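Local coordinates for DNA repair and telomere maintenance protein nbs1 (Schizosaccharomyces pombe, PDB 3HUF) that acts as the Nbs1 subunit of the MRN complex in DNA double-strand break repair, its FHA and BRCT domains recognising phosphorylated proteins such as Ctp1, at residues 18-29 with 43-54; 59-68 with 111-119. All coordinates share one frame; numbering follows the deposited sequence.

Contact 1 of 2, residues 18-29 with 43-54; sequences LFPGTYIVGRNV and ISKRHARFTILT
V25 lays its CG2 methyl over the F50 ring, 3.6 Å from the ring centroid and 9° off the normal, a CH-pi contact aimed at the middle of the face. With chi1 at -176°, CG1 takes the place anti to the backbone N and CG2 is the branch left to meet the ring. On the same face of the sheet, I52 CD1 abuts L18 CB at 3.5 Å. Strands 21-26 and 48-52 run antiparallel, with G21-I52, Y23-F50 and V25-A48 as hydrogen-bonded pairs. The ladder ends in a classic beta bulge: V25 O accepts from H47 N (2.7 Å) and A48 N (3.0 Å). Beyond it lies the phosphopeptide-binding end of the FHA domain, where R27 N donates almost straight (178°) to S44 O. R27 NH1, S44 OG and K45 N all hydrogen-bond to a modified side chain of the bound peptide. Replacing R27 with an alanine would probably deprive that group of a cationic partner and expose the K45 CG flank that R27 NH2 now approaches at 3.4 Å. The R27 NH2 to K45 NZ separation of 4.5 Å, beside such a ligand, is consistent with a basic site for a phosphorylated residue.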
loop_
_atom_site.group_PDB
_atom_site.type_symbol
_atom_site.label_atom_id
_atom_site.label_comp_id
_atom_site.label_asym_id
_atom_site.label_seq_id
_atom_site.Cartn_x
_atom_site.Cartn_y
_atom_site.Cartn_z
ATOM N N LEU A 18 4.805 -12.865 8.289
ATOM C CA LEU A 18 4.986 -12.667 9.717
ATOM C C LEU A 18 4.303 -11.381 10.161
ATOM O O LEU A 18 4.616 -10.310 9.703
ATOM C CB LEU A 18 6.496 -12.608 10.063
ATOM C CG LEU A 18 7.323 -13.859 9.734
ATOM C CD1 LEU A 18 8.776 -13.697 10.298
ATOM C CD2 LEU A 18 6.650 -15.153 10.275
ATOM N N PHE A 19 3.382 -11.492 11.092
ATOM C CA PHE A 19 2.703 -10.328 11.611
ATOM C C PHE A 19 3.456 -9.812 12.841
ATOM O O PHE A 19 4.262 -10.536 13.408
ATOM C CB PHE A 19 1.268 -10.710 11.972
ATOM C CG PHE A 19 0.542 -11.404 10.870
ATOM C CD1 PHE A 19 0.041 -12.691 11.052
ATOM C CD2 PHE A 19 0.342 -10.782 9.654
ATOM C CE1 PHE A 19 -0.653 -13.338 10.026
ATOM C CE2 PHE A 19 -0.344 -11.411 8.634
ATOM C CZ PHE A 19 -0.834 -12.701 8.818
ATOM N N PRO A 20 3.239 -8.534 13.209
ATOM C CA PRO A 20 3.652 -8.005 14.501
ATOM C C PRO A 20 3.375 -8.968 15.656
ATOM O O PRO A 20 2.269 -9.507 15.761
ATOM C CB PRO A 20 2.800 -6.745 14.628
ATOM C CG PRO A 20 2.788 -6.217 13.175
ATOM C CD PRO A 20 2.635 -7.480 12.361
ATOM N N GLY A 21 4.384 -9.153 16.508
ATOM C CA GLY A 21 4.301 -10.046 17.653
ATOM C C GLY A 21 5.625 -10.780 17.716
ATOM O O GLY A 21 6.610 -10.371 17.091
ATOM N N THR A 22 5.654 -11.880 18.454
ATOM C CA THR A 22 6.890 -12.596 18.689
ATOM C C THR A 22 6.831 -14.052 18.246
ATOM O O THR A 22 5.831 -14.734 18.446
ATOM C CB THR A 22 7.266 -12.539 20.172
ATOM O OG1 THR A 22 7.109 -11.194 20.661
ATOM C CG2 THR A 22 8.698 -12.927 20.325
ATOM N N TYR A 23 7.925 -14.527 17.672
ATOM C CA TYR A 23 8.052 -15.882 17.190
ATOM C C TYR A 23 9.266 -16.520 17.839
ATOM O O TYR A 23 10.299 -15.876 17.989
ATOM C CB TYR A 23 8.239 -15.883 15.669
ATOM C CG TYR A 23 7.058 -15.265 14.934
ATOM C CD1 TYR A 23 7.008 -13.886 14.682
ATOM C CD2 TYR A 23 5.975 -16.050 14.533
ATOM C CE1 TYR A 23 5.909 -13.300 14.023
ATOM C CE2 TYR A 23 4.868 -15.477 13.867
ATOM C CZ TYR A 23 4.847 -14.107 13.619
ATOM O OH TYR A 23 3.765 -13.553 12.972
ATOM N N ILE A 24 9.144 -17.791 18.208
ATOM C CA ILE A 24 10.316 -18.582 18.555
ATOM C C ILE A 24 10.632 -19.485 17.377
ATOM O O ILE A 24 9.754 -20.139 16.788
ATOM C CB ILE A 24 10.189 -19.329 19.908
ATOM C CG1 ILE A 24 10.556 -18.387 21.042
ATOM C CG2 ILE A 24 11.171 -20.499 20.008
ATOM C CD1 ILE A 24 9.398 -17.765 21.673
ATOM N N VAL A 25 11.901 -19.441 16.998
ATOM C CA VAL A 25 12.399 -20.057 15.789
ATOM C C VAL A 25 13.429 -21.116 16.219
ATOM O O VAL A 25 14.321 -20.842 17.023
ATOM C CB VAL A 25 13.058 -18.958 14.901
ATOM C CG1 VAL A 25 13.521 -19.512 13.583
ATOM C CG2 VAL A 25 12.096 -17.738 14.718
ATOM N N GLY A 26 13.289 -22.331 15.712
ATOM C CA GLY A 26 14.125 -23.424 16.189
ATOM C C GLY A 26 13.856 -24.760 15.530
ATOM O O GLY A 26 12.826 -24.955 14.867
ATOM N N ARG A 27 14.803 -25.674 15.723
ATOM C CA ARG A 27 14.761 -27.025 15.151
ATOM C C ARG A 27 13.620 -27.891 15.719
ATOM O O ARG A 27 13.027 -28.701 14.999
ATOM C CB ARG A 27 16.120 -27.709 15.398
ATOM C CG ARG A 27 16.346 -29.031 14.673
ATOM C CD ARG A 27 17.736 -29.568 15.031
ATOM N NE ARG A 27 17.844 -29.909 16.453
ATOM C CZ ARG A 27 18.895 -29.633 17.220
ATOM N NH1 ARG A 27 19.946 -29.004 16.720
ATOM N NH2 ARG A 27 18.893 -29.977 18.496
ATOM N N ASN A 28 13.311 -27.710 17.004
ATOM C CA ASN A 28 12.332 -28.559 17.678
ATOM C C ASN A 28 11.137 -27.773 18.184
ATOM O O ASN A 28 10.911 -27.646 19.388
ATOM C CB ASN A 28 12.988 -29.316 18.826
ATOM C CG ASN A 28 12.695 -30.795 18.775
ATOM O OD1 ASN A 28 11.538 -31.225 18.889
ATOM N ND2 ASN A 28 13.747 -31.593 18.582
ATOM N N VAL A 29 10.363 -27.260 17.238
ATOM C CA VAL A 29 9.325 -26.291 17.510
ATOM C C VAL A 29 8.303 -26.518 16.392
ATOM O O VAL A 29 8.687 -26.827 15.270
ATOM C CB VAL A 29 9.987 -24.858 17.560
ATOM C CG1 VAL A 29 9.359 -23.842 16.603
ATOM C CG2 VAL A 29 10.086 -24.327 19.000
ATOM N N ILE A 43 21.283 -25.841 14.073
ATOM C CA ILE A 43 20.254 -24.973 14.652
ATOM C C ILE A 43 19.808 -25.567 15.981
ATOM O O ILE A 43 19.488 -26.744 16.046
ATOM C CB ILE A 43 19.053 -24.857 13.698
ATOM C CG1 ILE A 43 19.534 -24.321 12.353
ATOM C CG2 ILE A 43 17.931 -23.947 14.291
ATOM C CD1 ILE A 43 18.444 -24.149 11.316
ATOM N N SER A 44 19.822 -24.763 17.041
ATOM C CA SER A 44 19.364 -25.207 18.360
ATOM C C SER A 44 17.873 -25.468 18.344
ATOM O O SER A 44 17.153 -24.908 17.507
ATOM C CB SER A 44 19.659 -24.162 19.416
ATOM O OG SER A 44 21.023 -23.834 19.401
ATOM N N LYS A 45 17.425 -26.316 19.271
ATOM C CA LYS A 45 16.013 -26.657 19.425
ATOM C C LYS A 45 15.100 -25.432 19.483
ATOM O O LYS A 45 14.113 -25.358 18.764
ATOM C CB LYS A 45 15.807 -27.510 20.673
ATOM C CG LYS A 45 16.405 -28.883 20.570
ATOM C CD LYS A 45 15.954 -29.746 21.724
ATOM C CE LYS A 45 17.126 -30.509 22.274
ATOM N NZ LYS A 45 18.100 -29.557 22.869
ATOM N N ARG A 46 15.424 -24.503 20.376
ATOM C CA ARG A 46 14.842 -23.165 20.382
ATOM C C ARG A 46 16.023 -22.230 20.108
ATOM O O ARG A 46 16.916 -22.111 20.957
ATOM C CB ARG A 46 14.227 -22.840 21.744
ATOM C CG ARG A 46 13.023 -23.684 22.139
ATOM C CD ARG A 46 12.516 -23.347 23.561
ATOM N NE ARG A 46 12.071 -21.954 23.726
ATOM C CZ ARG A 46 12.764 -21.001 24.361
ATOM N NH1 ARG A 46 13.951 -21.271 24.907
ATOM N NH2 ARG A 46 12.269 -19.768 24.461
ATOM N N HIS A 47 16.047 -21.581 18.941
ATOM C CA HIS A 47 17.278 -20.917 18.486
ATOM C C HIS A 47 17.258 -19.387 18.553
ATOM O O HIS A 47 18.188 -18.767 19.094
ATOM C CB HIS A 47 17.675 -21.382 17.077
ATOM C CG HIS A 47 19.065 -20.982 16.685
ATOM N ND1 HIS A 47 20.119 -21.865 16.666
ATOM C CD2 HIS A 47 19.576 -19.787 16.313
ATOM C CE1 HIS A 47 21.221 -21.233 16.301
ATOM N NE2 HIS A 47 20.914 -19.970 16.075
ATOM N N ALA A 48 16.219 -18.792 17.982
ATOM C CA ALA A 48 16.085 -17.349 17.900
ATOM C C ALA A 48 14.672 -16.891 18.255
ATOM O O ALA A 48 13.705 -17.645 18.109
ATOM C CB ALA A 48 16.446 -16.859 16.481
ATOM N N ARG A 49 14.569 -15.646 18.705
ATOM C CA ARG A 49 13.297 -14.967 18.800
ATOM C C ARG A 49 13.275 -13.825 17.784
ATOM O O ARG A 49 14.225 -13.060 17.703
ATOM C CB ARG A 49 13.087 -14.438 20.214
ATOM C CG ARG A 49 11.788 -13.676 20.386
ATOM C CD ARG A 49 11.680 -13.044 21.776
ATOM N NE ARG A 49 11.968 -14.022 22.829
ATOM C CZ ARG A 49 11.075 -14.859 23.364
ATOM N NH1 ARG A 49 9.796 -14.853 22.967
ATOM N NH2 ARG A 49 11.470 -15.713 24.308
ATOM N N PHE A 50 12.223 -13.769 16.972
ATOM C CA PHE A 50 11.969 -12.665 16.066
ATOM C C PHE A 50 10.793 -11.908 16.662
ATOM O O PHE A 50 9.755 -12.506 16.937
ATOM C CB PHE A 50 11.513 -13.145 14.686
ATOM C CG PHE A 50 12.515 -13.980 13.928
ATOM C CD1 PHE A 50 13.842 -14.113 14.341
ATOM C CD2 PHE A 50 12.114 -14.598 12.763
ATOM C CE1 PHE A 50 14.732 -14.886 13.613
ATOM C CE2 PHE A 50 12.996 -15.369 12.006
ATOM C CZ PHE A 50 14.307 -15.513 12.425
ATOM N N THR A 51 10.958 -10.607 16.859
ATOM C CA THR A 51 9.900 -9.740 17.369
ATOM C C THR A 51 9.688 -8.664 16.333
ATOM O O THR A 51 10.633 -7.998 15.913
ATOM C CB THR A 51 10.249 -9.089 18.740
ATOM O OG1 THR A 51 10.554 -10.115 19.687
ATOM C CG2 THR A 51 9.069 -8.281 19.282
ATOM N N ILE A 52 8.460 -8.556 15.851
ATOM C CA ILE A 52 8.135 -7.545 14.867
ATOM C C ILE A 52 7.268 -6.524 15.572
ATOM O O ILE A 52 6.248 -6.881 16.170
ATOM C CB ILE A 52 7.452 -8.151 13.639
ATOM C CG1 ILE A 52 8.446 -9.118 12.977
ATOM C CG2 ILE A 52 7.003 -7.039 12.663
ATOM C CD1 ILE A 52 7.864 -9.929 11.881
ATOM N N LEU A 53 7.688 -5.258 15.551
ATOM C CA LEU A 53 6.866 -4.240 16.192
ATOM C C LEU A 53 5.748 -3.853 15.252
ATOM O O LEU A 53 5.837 -4.010 14.055
ATOM C CB LEU A 53 7.666 -3.018 16.674
ATOM C CG LEU A 53 8.835 -3.273 17.622
ATOM C CD1 LEU A 53 9.504 -1.954 18.044
ATOM C CD2 LEU A 53 8.403 -4.120 18.856
ATOM N N THR A 54 4.687 -3.349 15.836
ATOM C CA THR A 54 3.530 -2.841 15.137
ATOM C C THR A 54 3.950 -1.519 14.381
ATOM O O THR A 54 4.941 -0.876 14.738
ATOM C CB THR A 54 2.480 -2.695 16.271
ATOM O OG1 THR A 54 1.216 -3.301 15.950
ATOM C CG2 THR A 54 2.400 -1.354 16.851
#

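Contact 2 of 2, residues 59-68 with 111-119; sequences DYFTGGPCEF and AYWRSMCIQ
Y60 and C117 bring their CA atoms within 5.7 Å and P65 and W113 within 6.3 Å, yet no direct hydrogen bond joins segments 59-68 and 111-119, which meet at the junction of the FHA fold and the first BRCT domain. Just past helix 57-62, G63 turns the chain with a positive phi, while T62 OG1 accepts from G64 N in an ST turn. The central overlap is P65 on W113: P65 CA stands 3.5 Å from the centroid of the six-membered ring, 11° off its normal, a CH-pi contact over the face. P65 CB covers the same face nearer the ring fusion, 3.5 Å from W113 CD2. With CG anti to the backbone N (chi1 175°), the indole reaches under the proline and C66; C66 SG lies obliquely to it, 3.9 Å from W113 CH2. W2 meets W113 edge-to-face. At the BRCT end of the contact, Y60 CD1 packs on C117 CB at 4.0 Å, and the tyrosine ring runs on past I118 O to Q119. The phenol OH hydrogen-bonds to R143 O, while Q119 NE2 donates to L142 O. Near the indole edge, one water bridges the segments, donating to G63 O at 2.6 Å and lying 2.8 Å from S115 OG.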
loop_
_atom_site.group_PDB
_atom_site.type_symbol
_atom_site.label_atom_id
_atom_site.label_comp_id
_atom_site.label_asym_id
_atom_site.label_seq_id
_atom_site.Cartn_x
_atom_site.Cartn_y
_atom_site.Cartn_z
ATOM N N ASP A 59 5.313 5.414 9.053
ATOM C CA ASP A 59 5.602 4.367 8.077
ATOM C C ASP A 59 4.567 4.360 6.964
ATOM O O ASP A 59 4.858 3.900 5.849
ATOM C CB ASP A 59 5.618 2.995 8.755
ATOM C CG ASP A 59 6.714 2.876 9.836
ATOM O OD1 ASP A 59 7.825 3.408 9.641
ATOM O OD2 ASP A 59 6.455 2.255 10.886
ATOM N N TYR A 60 3.359 4.840 7.269
ATOM C CA TYR A 60 2.293 4.980 6.235
ATOM C C TYR A 60 2.751 5.981 5.163
ATOM O O TYR A 60 2.465 5.811 3.987
ATOM C CB TYR A 60 0.966 5.427 6.860
ATOM C CG TYR A 60 -0.059 5.972 5.848
ATOM C CD1 TYR A 60 -0.757 5.118 4.995
ATOM C CD2 TYR A 60 -0.306 7.347 5.753
ATOM C CE1 TYR A 60 -1.673 5.622 4.061
ATOM C CE2 TYR A 60 -1.205 7.860 4.831
ATOM C CZ TYR A 60 -1.880 7.003 3.992
ATOM O OH TYR A 60 -2.763 7.527 3.098
ATOM N N PHE A 61 3.503 7.003 5.582
ATOM C CA PHE A 61 4.022 8.004 4.657
ATOM C C PHE A 61 5.371 7.668 4.013
ATOM O O PHE A 61 5.605 8.037 2.858
ATOM C CB PHE A 61 4.125 9.357 5.364
ATOM C CG PHE A 61 2.807 9.908 5.768
ATOM C CD1 PHE A 61 2.343 9.777 7.070
ATOM C CD2 PHE A 61 1.999 10.528 4.837
ATOM C CE1 PHE A 61 1.107 10.307 7.438
ATOM C CE2 PHE A 61 0.777 11.049 5.196
ATOM C CZ PHE A 61 0.333 10.943 6.498
ATOM N N THR A 62 6.258 6.992 4.745
ATOM C CA THR A 62 7.608 6.710 4.229
ATOM C C THR A 62 7.668 5.385 3.460
ATOM O O THR A 62 8.573 5.166 2.644
ATOM C CB THR A 62 8.635 6.608 5.372
ATOM O OG1 THR A 62 8.299 5.467 6.205
ATOM C CG2 THR A 62 8.637 7.867 6.199
ATOM N N GLY A 63 6.741 4.492 3.752
ATOM C CA GLY A 63 6.805 3.127 3.229
ATOM C C GLY A 63 7.835 2.256 3.949
ATOM O O GLY A 63 8.181 1.175 3.461
ATOM N N GLY A 64 8.326 2.717 5.100
ATOM C CA GLY A 64 9.307 1.946 5.876
ATOM C C GLY A 64 8.663 0.696 6.484
ATOM O O GLY A 64 7.436 0.648 6.655
ATOM N N PRO A 65 9.485 -0.328 6.801
ATOM C CA PRO A 65 8.974 -1.564 7.366
ATOM C C PRO A 65 8.711 -1.491 8.875
ATOM O O PRO A 65 9.245 -0.612 9.586
ATOM C CB PRO A 65 10.133 -2.544 7.102
ATOM C CG PRO A 65 11.355 -1.715 7.250
ATOM C CD PRO A 65 10.968 -0.369 6.640
ATOM N N CYS A 66 7.920 -2.430 9.377
ATOM C CA CYS A 66 7.815 -2.618 10.823
ATOM C C CYS A 66 9.179 -3.046 11.335
ATOM O O CYS A 66 9.889 -3.809 10.658
ATOM C CB CYS A 66 6.808 -3.703 11.144
ATOM S SG CYS A 66 5.102 -3.226 10.829
ATOM N N GLU A 67 9.552 -2.539 12.507
ATOM C CA GLU A 67 10.847 -2.891 13.104
ATOM C C GLU A 67 10.905 -4.397 13.360
ATOM O O GLU A 67 9.979 -4.992 13.938
ATOM C CB GLU A 67 11.069 -2.139 14.422
ATOM C CG GLU A 67 12.427 -2.400 15.054
ATOM C CD GLU A 67 12.694 -1.454 16.178
ATOM O OE1 GLU A 67 13.071 -1.924 17.287
ATOM O OE2 GLU A 67 12.502 -0.236 15.956
ATOM N N PHE A 68 11.997 -4.999 12.912
ATOM C CA PHE A 68 12.189 -6.442 12.999
ATOM C C PHE A 68 13.368 -6.661 13.951
ATOM O O PHE A 68 14.478 -6.204 13.690
ATOM C CB PHE A 68 12.494 -6.965 11.587
ATOM C CG PHE A 68 12.352 -8.470 11.414
ATOM C CD1 PHE A 68 11.408 -8.984 10.518
ATOM C CD2 PHE A 68 13.180 -9.366 12.106
ATOM C CE1 PHE A 68 11.285 -10.358 10.324
ATOM C CE2 PHE A 68 13.076 -10.741 11.901
ATOM C CZ PHE A 68 12.121 -11.236 11.014
ATOM N N ALA A 111 14.244 -12.741 5.007
ATOM C CA ALA A 111 13.103 -11.892 5.348
ATOM C C ALA A 111 13.112 -10.651 4.461
ATOM O O ALA A 111 14.159 -10.033 4.245
ATOM C CB ALA A 111 13.123 -11.500 6.846
ATOM N N TYR A 112 11.956 -10.333 3.894
ATOM C CA TYR A 112 11.813 -9.173 3.041
ATOM C C TYR A 112 10.466 -8.522 3.289
ATOM O O TYR A 112 9.489 -9.174 3.635
ATOM C CB TYR A 112 11.988 -9.480 1.554
ATOM C CG TYR A 112 11.197 -10.667 1.058
ATOM C CD1 TYR A 112 9.955 -10.490 0.416
ATOM C CD2 TYR A 112 11.669 -11.968 1.238
ATOM C CE1 TYR A 112 9.202 -11.584 -0.039
ATOM C CE2 TYR A 112 10.917 -13.070 0.801
ATOM C CZ TYR A 112 9.691 -12.867 0.150
ATOM O OH TYR A 112 8.962 -13.953 -0.296
ATOM N N TRP A 113 10.452 -7.211 3.118
ATOM C CA TRP A 113 9.257 -6.431 3.335
ATOM C C TRP A 113 8.570 -6.250 1.990
ATOM O O TRP A 113 9.217 -5.858 1.018
ATOM C CB TRP A 113 9.666 -5.076 3.936
ATOM C CG TRP A 113 8.543 -4.099 4.108
ATOM C CD1 TRP A 113 8.241 -3.035 3.299
ATOM C CD2 TRP A 113 7.592 -4.078 5.178
ATOM N NE1 TRP A 113 7.143 -2.368 3.794
ATOM C CE2 TRP A 113 6.737 -2.972 4.956
ATOM C CE3 TRP A 113 7.385 -4.881 6.306
ATOM C CZ2 TRP A 113 5.688 -2.648 5.826
ATOM C CZ3 TRP A 113 6.321 -4.569 7.171
ATOM C CH2 TRP A 113 5.488 -3.456 6.924
ATOM N N ARG A 114 7.281 -6.563 1.933
ATOM C CA ARG A 114 6.461 -6.225 0.784
ATOM C C ARG A 114 5.684 -4.954 1.136
ATOM O O ARG A 114 5.065 -4.898 2.193
ATOM C CB ARG A 114 5.479 -7.368 0.477
ATOM C CG ARG A 114 4.682 -7.218 -0.831
ATOM C CD ARG A 114 3.949 -8.550 -1.276
ATOM N NE ARG A 114 4.834 -9.648 -1.701
ATOM C CZ ARG A 114 5.497 -9.687 -2.859
ATOM N NH1 ARG A 114 5.408 -8.669 -3.722
ATOM N NH2 ARG A 114 6.273 -10.733 -3.154
ATOM N N SER A 115 5.720 -3.956 0.250
ATOM C CA SER A 115 4.986 -2.695 0.428
ATOM C C SER A 115 3.495 -2.904 0.510
ATOM O O SER A 115 2.907 -3.588 -0.324
ATOM C CB SER A 115 5.254 -1.747 -0.741
ATOM O OG SER A 115 6.575 -1.266 -0.690
ATOM N N MET A 116 2.882 -2.304 1.519
ATOM C CA MET A 116 1.439 -2.345 1.667
ATOM C C MET A 116 1.081 -1.324 2.718
ATOM O O MET A 116 1.388 -1.511 3.906
ATOM C CB MET A 116 0.951 -3.729 2.082
ATOM C CG MET A 116 -0.541 -3.912 1.903
ATOM S SD MET A 116 -1.118 -5.558 2.373
ATOM C CE MET A 116 -2.792 -5.401 1.737
ATOM N N CYS A 117 0.476 -0.229 2.252
ATOM C CA CYS A 117 0.015 0.869 3.091
ATOM C C CYS A 117 -1.356 1.234 2.580
ATOM O O CYS A 117 -1.533 1.452 1.384
ATOM C CB CYS A 117 0.926 2.102 2.973
ATOM S SG CYS A 117 2.551 1.937 3.740
ATOM N N ILE A 118 -2.314 1.312 3.493
ATOM C CA ILE A 118 -3.723 1.450 3.119
ATOM C C ILE A 118 -4.272 2.827 3.494
ATOM O O ILE A 118 -4.294 3.197 4.669
ATOM C CB ILE A 118 -4.592 0.291 3.706
ATOM C CG1 ILE A 118 -4.193 -1.066 3.081
ATOM C CG2 ILE A 118 -6.073 0.563 3.466
ATOM C CD1 ILE A 118 -5.055 -2.248 3.511
ATOM N N GLN A 119 -4.690 3.598 2.487
ATOM C CA GLN A 119 -5.322 4.887 2.736
ATOM C C GLN A 119 -6.826 4.714 2.838
ATOM O O GLN A 119 -7.400 3.938 2.078
ATOM C CB GLN A 119 -4.985 5.896 1.633
ATOM C CG GLN A 119 -5.690 7.263 1.817
ATOM C CD GLN A 119 -5.244 8.281 0.806
ATOM O OE1 GLN A 119 -4.775 7.925 -0.265
ATOM N NE2 GLN A 119 -5.376 9.558 1.140
HETATM O O HOH W 1 8.169 -0.057 1.227
#

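How the contacts relate
From the N terminus, the chain forms strand 21-26, passes through strand 35-37 and returns along strand 48-52, so contact 1 closes a short loop of 13 residues between its segments. Contact 2 opens only afterwards, with helix 57-62, and closes a longer excursion of 42 residues through FHA strands before segment 111-119 arrives. The two are therefore in series, neither nested nor crossed. Contact 1 pairs neighbouring strands inside one FHA sheet; contact 2 joins segment 59-68 to strand 109-113 of the six-stranded antiparallel sheet and, through Y60, to the start of the first BRCT domain. Their centres are 20 Å apart, but they touch: L53 N probably hydrogen-bonds to E67 O at 2.8 Å, and I52 CD1 packs 3.8 Å from F68 CE1.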